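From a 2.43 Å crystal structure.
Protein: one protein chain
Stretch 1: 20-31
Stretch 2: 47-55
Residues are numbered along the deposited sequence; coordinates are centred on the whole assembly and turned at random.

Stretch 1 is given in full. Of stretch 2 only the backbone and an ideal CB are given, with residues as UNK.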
# COMPACT_ATOMS: atom_id res chain seq x y z
N PRO A 20 20.33 9.83 -26.90
CA PRO A 20 21.52 10.59 -26.49
C PRO A 20 21.13 11.87 -25.77
O PRO A 20 20.08 12.47 -26.03
CB PRO A 20 22.24 10.88 -27.81
CG PRO A 20 21.79 9.79 -28.73
CD PRO A 20 20.36 9.49 -28.34
N LEU A 21 21.99 12.29 -24.85
CA LEU A 21 21.70 13.41 -23.96
C LEU A 21 22.23 14.75 -24.48
O LEU A 21 22.07 15.76 -23.78
CB LEU A 21 22.30 13.15 -22.58
CG LEU A 21 21.84 11.89 -21.85
CD1 LEU A 21 22.60 11.75 -20.53
CD2 LEU A 21 20.34 11.92 -21.62
N ASP A 22 22.83 14.78 -25.67
CA ASP A 22 23.51 15.99 -26.12
C ASP A 22 22.62 17.22 -26.07
O ASP A 22 23.10 18.33 -25.84
CB ASP A 22 24.04 15.79 -27.54
CG ASP A 22 25.15 14.75 -27.61
OD1 ASP A 22 24.84 13.54 -27.54
OD2 ASP A 22 26.32 15.15 -27.74
N LYS A 23 21.32 17.04 -26.26
CA LYS A 23 20.39 18.17 -26.35
C LYS A 23 19.65 18.45 -25.06
O LYS A 23 18.86 19.40 -25.00
CB LYS A 23 19.38 17.92 -27.48
CG LYS A 23 18.95 19.16 -28.23
CD LYS A 23 17.71 18.89 -29.07
CE LYS A 23 17.24 20.14 -29.79
NZ LYS A 23 15.87 19.96 -30.35
N TYR A 24 19.88 17.66 -24.01
CA TYR A 24 19.15 17.80 -22.75
C TYR A 24 19.90 18.64 -21.72
O TYR A 24 19.38 18.84 -20.62
CB TYR A 24 18.85 16.42 -22.16
CG TYR A 24 17.75 15.68 -22.90
CD1 TYR A 24 18.01 15.03 -24.09
CD2 TYR A 24 16.45 15.65 -22.40
CE1 TYR A 24 17.01 14.37 -24.78
CE2 TYR A 24 15.45 14.98 -23.08
CZ TYR A 24 15.73 14.34 -24.26
OH TYR A 24 14.74 13.68 -24.95
N TYR A 25 21.09 19.13 -22.05
CA TYR A 25 21.87 19.91 -21.09
C TYR A 25 21.03 21.02 -20.48
O TYR A 25 21.02 21.21 -19.25
CB TYR A 25 23.11 20.49 -21.78
CG TYR A 25 24.25 20.78 -20.82
CD1 TYR A 25 24.27 21.96 -20.09
CD2 TYR A 25 25.29 19.89 -20.67
CE1 TYR A 25 25.31 22.23 -19.21
CE2 TYR A 25 26.33 20.15 -19.80
CZ TYR A 25 26.34 21.32 -19.07
OH TYR A 25 27.37 21.58 -18.21
N LYS A 26 20.30 21.76 -21.32
CA LYS A 26 19.42 22.81 -20.82
C LYS A 26 18.41 22.24 -19.83
O LYS A 26 18.23 22.77 -18.73
CB LYS A 26 18.72 23.50 -21.99
CG LYS A 26 17.88 22.59 -22.87
CD LYS A 26 17.13 23.38 -23.96
CE LYS A 26 18.09 23.97 -25.00
NZ LYS A 26 18.73 22.92 -25.84
N ILE A 27 17.73 21.15 -20.20
CA ILE A 27 16.73 20.56 -19.32
C ILE A 27 17.37 20.13 -18.01
O ILE A 27 16.79 20.32 -16.93
CB ILE A 27 16.02 19.38 -20.02
CG1 ILE A 27 15.25 19.86 -21.24
CG2 ILE A 27 15.10 18.66 -19.04
CD1 ILE A 27 14.81 18.73 -22.17
N LEU A 28 18.56 19.55 -18.08
CA LEU A 28 19.20 18.98 -16.90
C LEU A 28 19.88 20.03 -16.03
O LEU A 28 20.27 19.71 -14.90
CB LEU A 28 20.22 17.92 -17.32
CG LEU A 28 19.64 16.73 -18.08
CD1 LEU A 28 20.75 15.84 -18.64
CD2 LEU A 28 18.69 15.93 -17.20
N SER A 29 20.02 21.26 -16.51
CA SER A 29 20.62 22.33 -15.72
C SER A 29 19.61 23.07 -14.84
O SER A 29 19.98 24.04 -14.18
CB SER A 29 21.32 23.33 -16.64
OG SER A 29 22.31 22.70 -17.43
N ASN A 30 18.35 22.64 -14.82
CA ASN A 30 17.32 23.28 -14.01
C ASN A 30 17.73 23.27 -12.54
O ASN A 30 17.87 22.19 -11.96
CB ASN A 30 16.00 22.55 -14.23
CG ASN A 30 14.86 23.11 -13.40
OD1 ASN A 30 15.04 24.06 -12.65
ND2 ASN A 30 13.68 22.52 -13.56
N PRO A 31 17.93 24.43 -11.91
CA PRO A 31 18.56 24.45 -10.58
C PRO A 31 17.74 23.83 -9.45
O PRO A 31 18.25 23.80 -8.32
CB PRO A 31 18.79 25.95 -10.31
CG PRO A 31 18.76 26.60 -11.65
CD PRO A 31 17.77 25.79 -12.46
N UNK A 47 29.27 10.77 -19.94
CA UNK A 47 30.53 11.33 -19.46
C UNK A 47 30.47 12.85 -19.31
O UNK A 47 30.40 13.36 -18.19
CB UNK A 47 31.66 10.95 -20.41
N UNK A 48 30.48 13.57 -20.42
CA UNK A 48 30.54 15.03 -20.40
C UNK A 48 29.18 15.68 -20.61
O UNK A 48 29.11 16.85 -20.99
CB UNK A 48 31.51 15.52 -21.47
N UNK A 49 28.10 14.95 -20.34
CA UNK A 49 26.76 15.39 -20.70
C UNK A 49 25.89 15.62 -19.47
O UNK A 49 24.66 15.57 -19.57
CB UNK A 49 26.10 14.36 -21.62
N UNK A 50 26.50 15.87 -18.32
CA UNK A 50 25.77 16.03 -17.07
C UNK A 50 26.17 17.33 -16.40
O UNK A 50 27.33 17.47 -15.98
CB UNK A 50 26.02 14.85 -16.14
N UNK A 51 25.28 18.32 -16.29
CA UNK A 51 25.65 19.55 -15.58
C UNK A 51 25.91 19.25 -14.11
O UNK A 51 25.56 18.19 -13.59
CB UNK A 51 24.55 20.61 -15.72
N UNK A 52 26.54 20.21 -13.44
CA UNK A 52 27.04 19.99 -12.08
C UNK A 52 26.00 20.29 -11.01
O UNK A 52 26.33 20.22 -9.82
CB UNK A 52 28.28 20.85 -11.84
N UNK A 53 24.77 20.63 -11.39
CA UNK A 53 23.72 20.80 -10.39
C UNK A 53 23.19 19.47 -9.86
O UNK A 53 22.68 19.42 -8.74
CB UNK A 53 22.57 21.61 -10.98
N UNK A 54 23.29 18.39 -10.64
CA UNK A 54 22.75 17.10 -10.22
C UNK A 54 23.84 16.36 -9.46
O UNK A 54 24.98 16.24 -9.93
CB UNK A 54 22.26 16.28 -11.41
N UNK A 55 23.49 15.91 -8.26
CA UNK A 55 24.43 15.28 -7.34
C UNK A 55 24.16 13.80 -7.14
O UNK A 55 24.97 13.12 -6.49
CB UNK A 55 24.39 15.99 -5.99

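At position 47 the ideal CB has nothing of stretch 1 within 5.5 Å, so the contact sets no preference, and almost any residue would be tolerated. The deposited residue is D47, whose OD1 is hydrogen-bonded elsewhere in the structure. Position 48 is similar: its CB points sideways into open space, although its carbonyl lies near the ring plane of Y25, at the edge. A polar or charged side chain would suit it as well as any other. It is H48, and the end of its imidazole leads away from stretch 1.

Position 49 is more constrained. Its CB also points sideways, but it lies 4.1 Å from CB of L21 and 5.2 Å from the backbone N of D22, at the start of the turn from L21 to Y24. An apolar side chain of medium size, such as leucine, isoleucine, valine or methionine, would pack against L21. The residue is L49, in the m,t rotamer. Its CB makes the apolar contact with L21 CB, while its CD2 comes within 4.1 Å of D22 OD2, so the end of the leucine lies beside the D22 carboxylate.

At position 50 the CB points away, and no atom of stretch 1 lies within 5.5 Å of it. The phi/psi of -128/113 is extended and suits beta-branched residues, but a long apolar chain could still turn back towards L21. I50 does this: with chi1 and chi2 both m, its end comes nearer, and CD1 reaches L21 CD1 at 4.2 Å.

Position 51 faces stretch 1 directly. Its CB is 3.5 Å from S29 OG, 3.9 Å from Y25 CZ and 4.5 Å from L28 O. S29 OG already donates to Y25 O, so a compact apolar group fits well; alanine, valine or proline could be considered, and phi of -64 allows the last. The residue is P51. Its CD lies over one face of the Y25 ring, its CB touches Y25 CZ at 3.9 Å, and its CG packs 3.7 Å from L28 CB and 3.3 Å from L28 O.

Position 51 also opens a type I turn that ends at 54. Within it, position 52 points away from stretch 1, where a small polar residue is suitable; it is S52, which makes no contact.

At position 53 the CB points toward a cluster of carbonyls: the ideal CB is 4.8 Å from S29 O and from N30 O, and 4.9 Å from L28 O. Such a site calls for a donor two bonds beyond CB or on a flexible longer chain, such as asparagine or glutamine; a serine or threonine hydroxyl would fall short. N53, with chi1 p, places ND2 among them: it donates to L28 O at 2.9 Å and, through a weak bond, to N30 O at 3.0 Å, tying the end of the helix region to the turn.

At position 54 the CB points toward stretch 1, with L28 O 5.3 Å from it, and phi/psi of -89/127 is extended; a beta-branched aliphatic residue would fit, as would a polar one with a donor. I54 brings CG2 to 3.8 Å from L28 O. Position 55 is out of reach of stretch 1, which sets no preference there, so many residues would suit; it is K55, which makes no contact.

Stretch 2 (47-55) DHLIPSNIK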
# COMPACT_ATOMS: atom_id res chain seq x y z
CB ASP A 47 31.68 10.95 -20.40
CG ASP A 47 32.45 9.72 -19.93
OD1 ASP A 47 32.50 9.48 -18.71
OD2 ASP A 47 33.02 9.01 -20.78
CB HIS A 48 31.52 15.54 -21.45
CG HIS A 48 32.92 15.04 -21.26
ND1 HIS A 48 33.39 13.88 -21.84
CD2 HIS A 48 33.95 15.55 -20.55
CE1 HIS A 48 34.65 13.70 -21.50
NE2 HIS A 48 35.02 14.70 -20.72
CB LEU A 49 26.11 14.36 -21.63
CG LEU A 49 26.99 13.88 -22.77
CD1 LEU A 49 26.37 12.70 -23.50
CD2 LEU A 49 27.26 15.02 -23.75
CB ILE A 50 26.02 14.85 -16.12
CG1 ILE A 50 25.65 13.52 -16.78
CG2 ILE A 50 25.24 15.04 -14.82
CD1 ILE A 50 24.17 13.32 -16.98
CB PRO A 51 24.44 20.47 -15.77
CG PRO A 51 23.31 19.57 -16.13
CD PRO A 51 23.91 18.37 -16.83
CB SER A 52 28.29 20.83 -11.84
OG SER A 52 28.01 22.21 -12.01
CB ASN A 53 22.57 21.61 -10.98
CG ASN A 53 21.98 20.98 -12.22
OD1 ASN A 53 22.66 20.26 -12.95
ND2 ASN A 53 20.70 21.24 -12.47
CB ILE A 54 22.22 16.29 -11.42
CG1 ILE A 54 23.27 15.56 -12.24
CG2 ILE A 54 21.37 17.21 -12.33
CD1 ILE A 54 23.72 14.24 -11.63
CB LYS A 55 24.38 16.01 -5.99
CG LYS A 55 24.56 17.52 -6.14
CD LYS A 55 25.06 18.19 -4.87
CE LYS A 55 24.01 18.11 -3.77
NZ LYS A 55 22.74 18.80 -4.16
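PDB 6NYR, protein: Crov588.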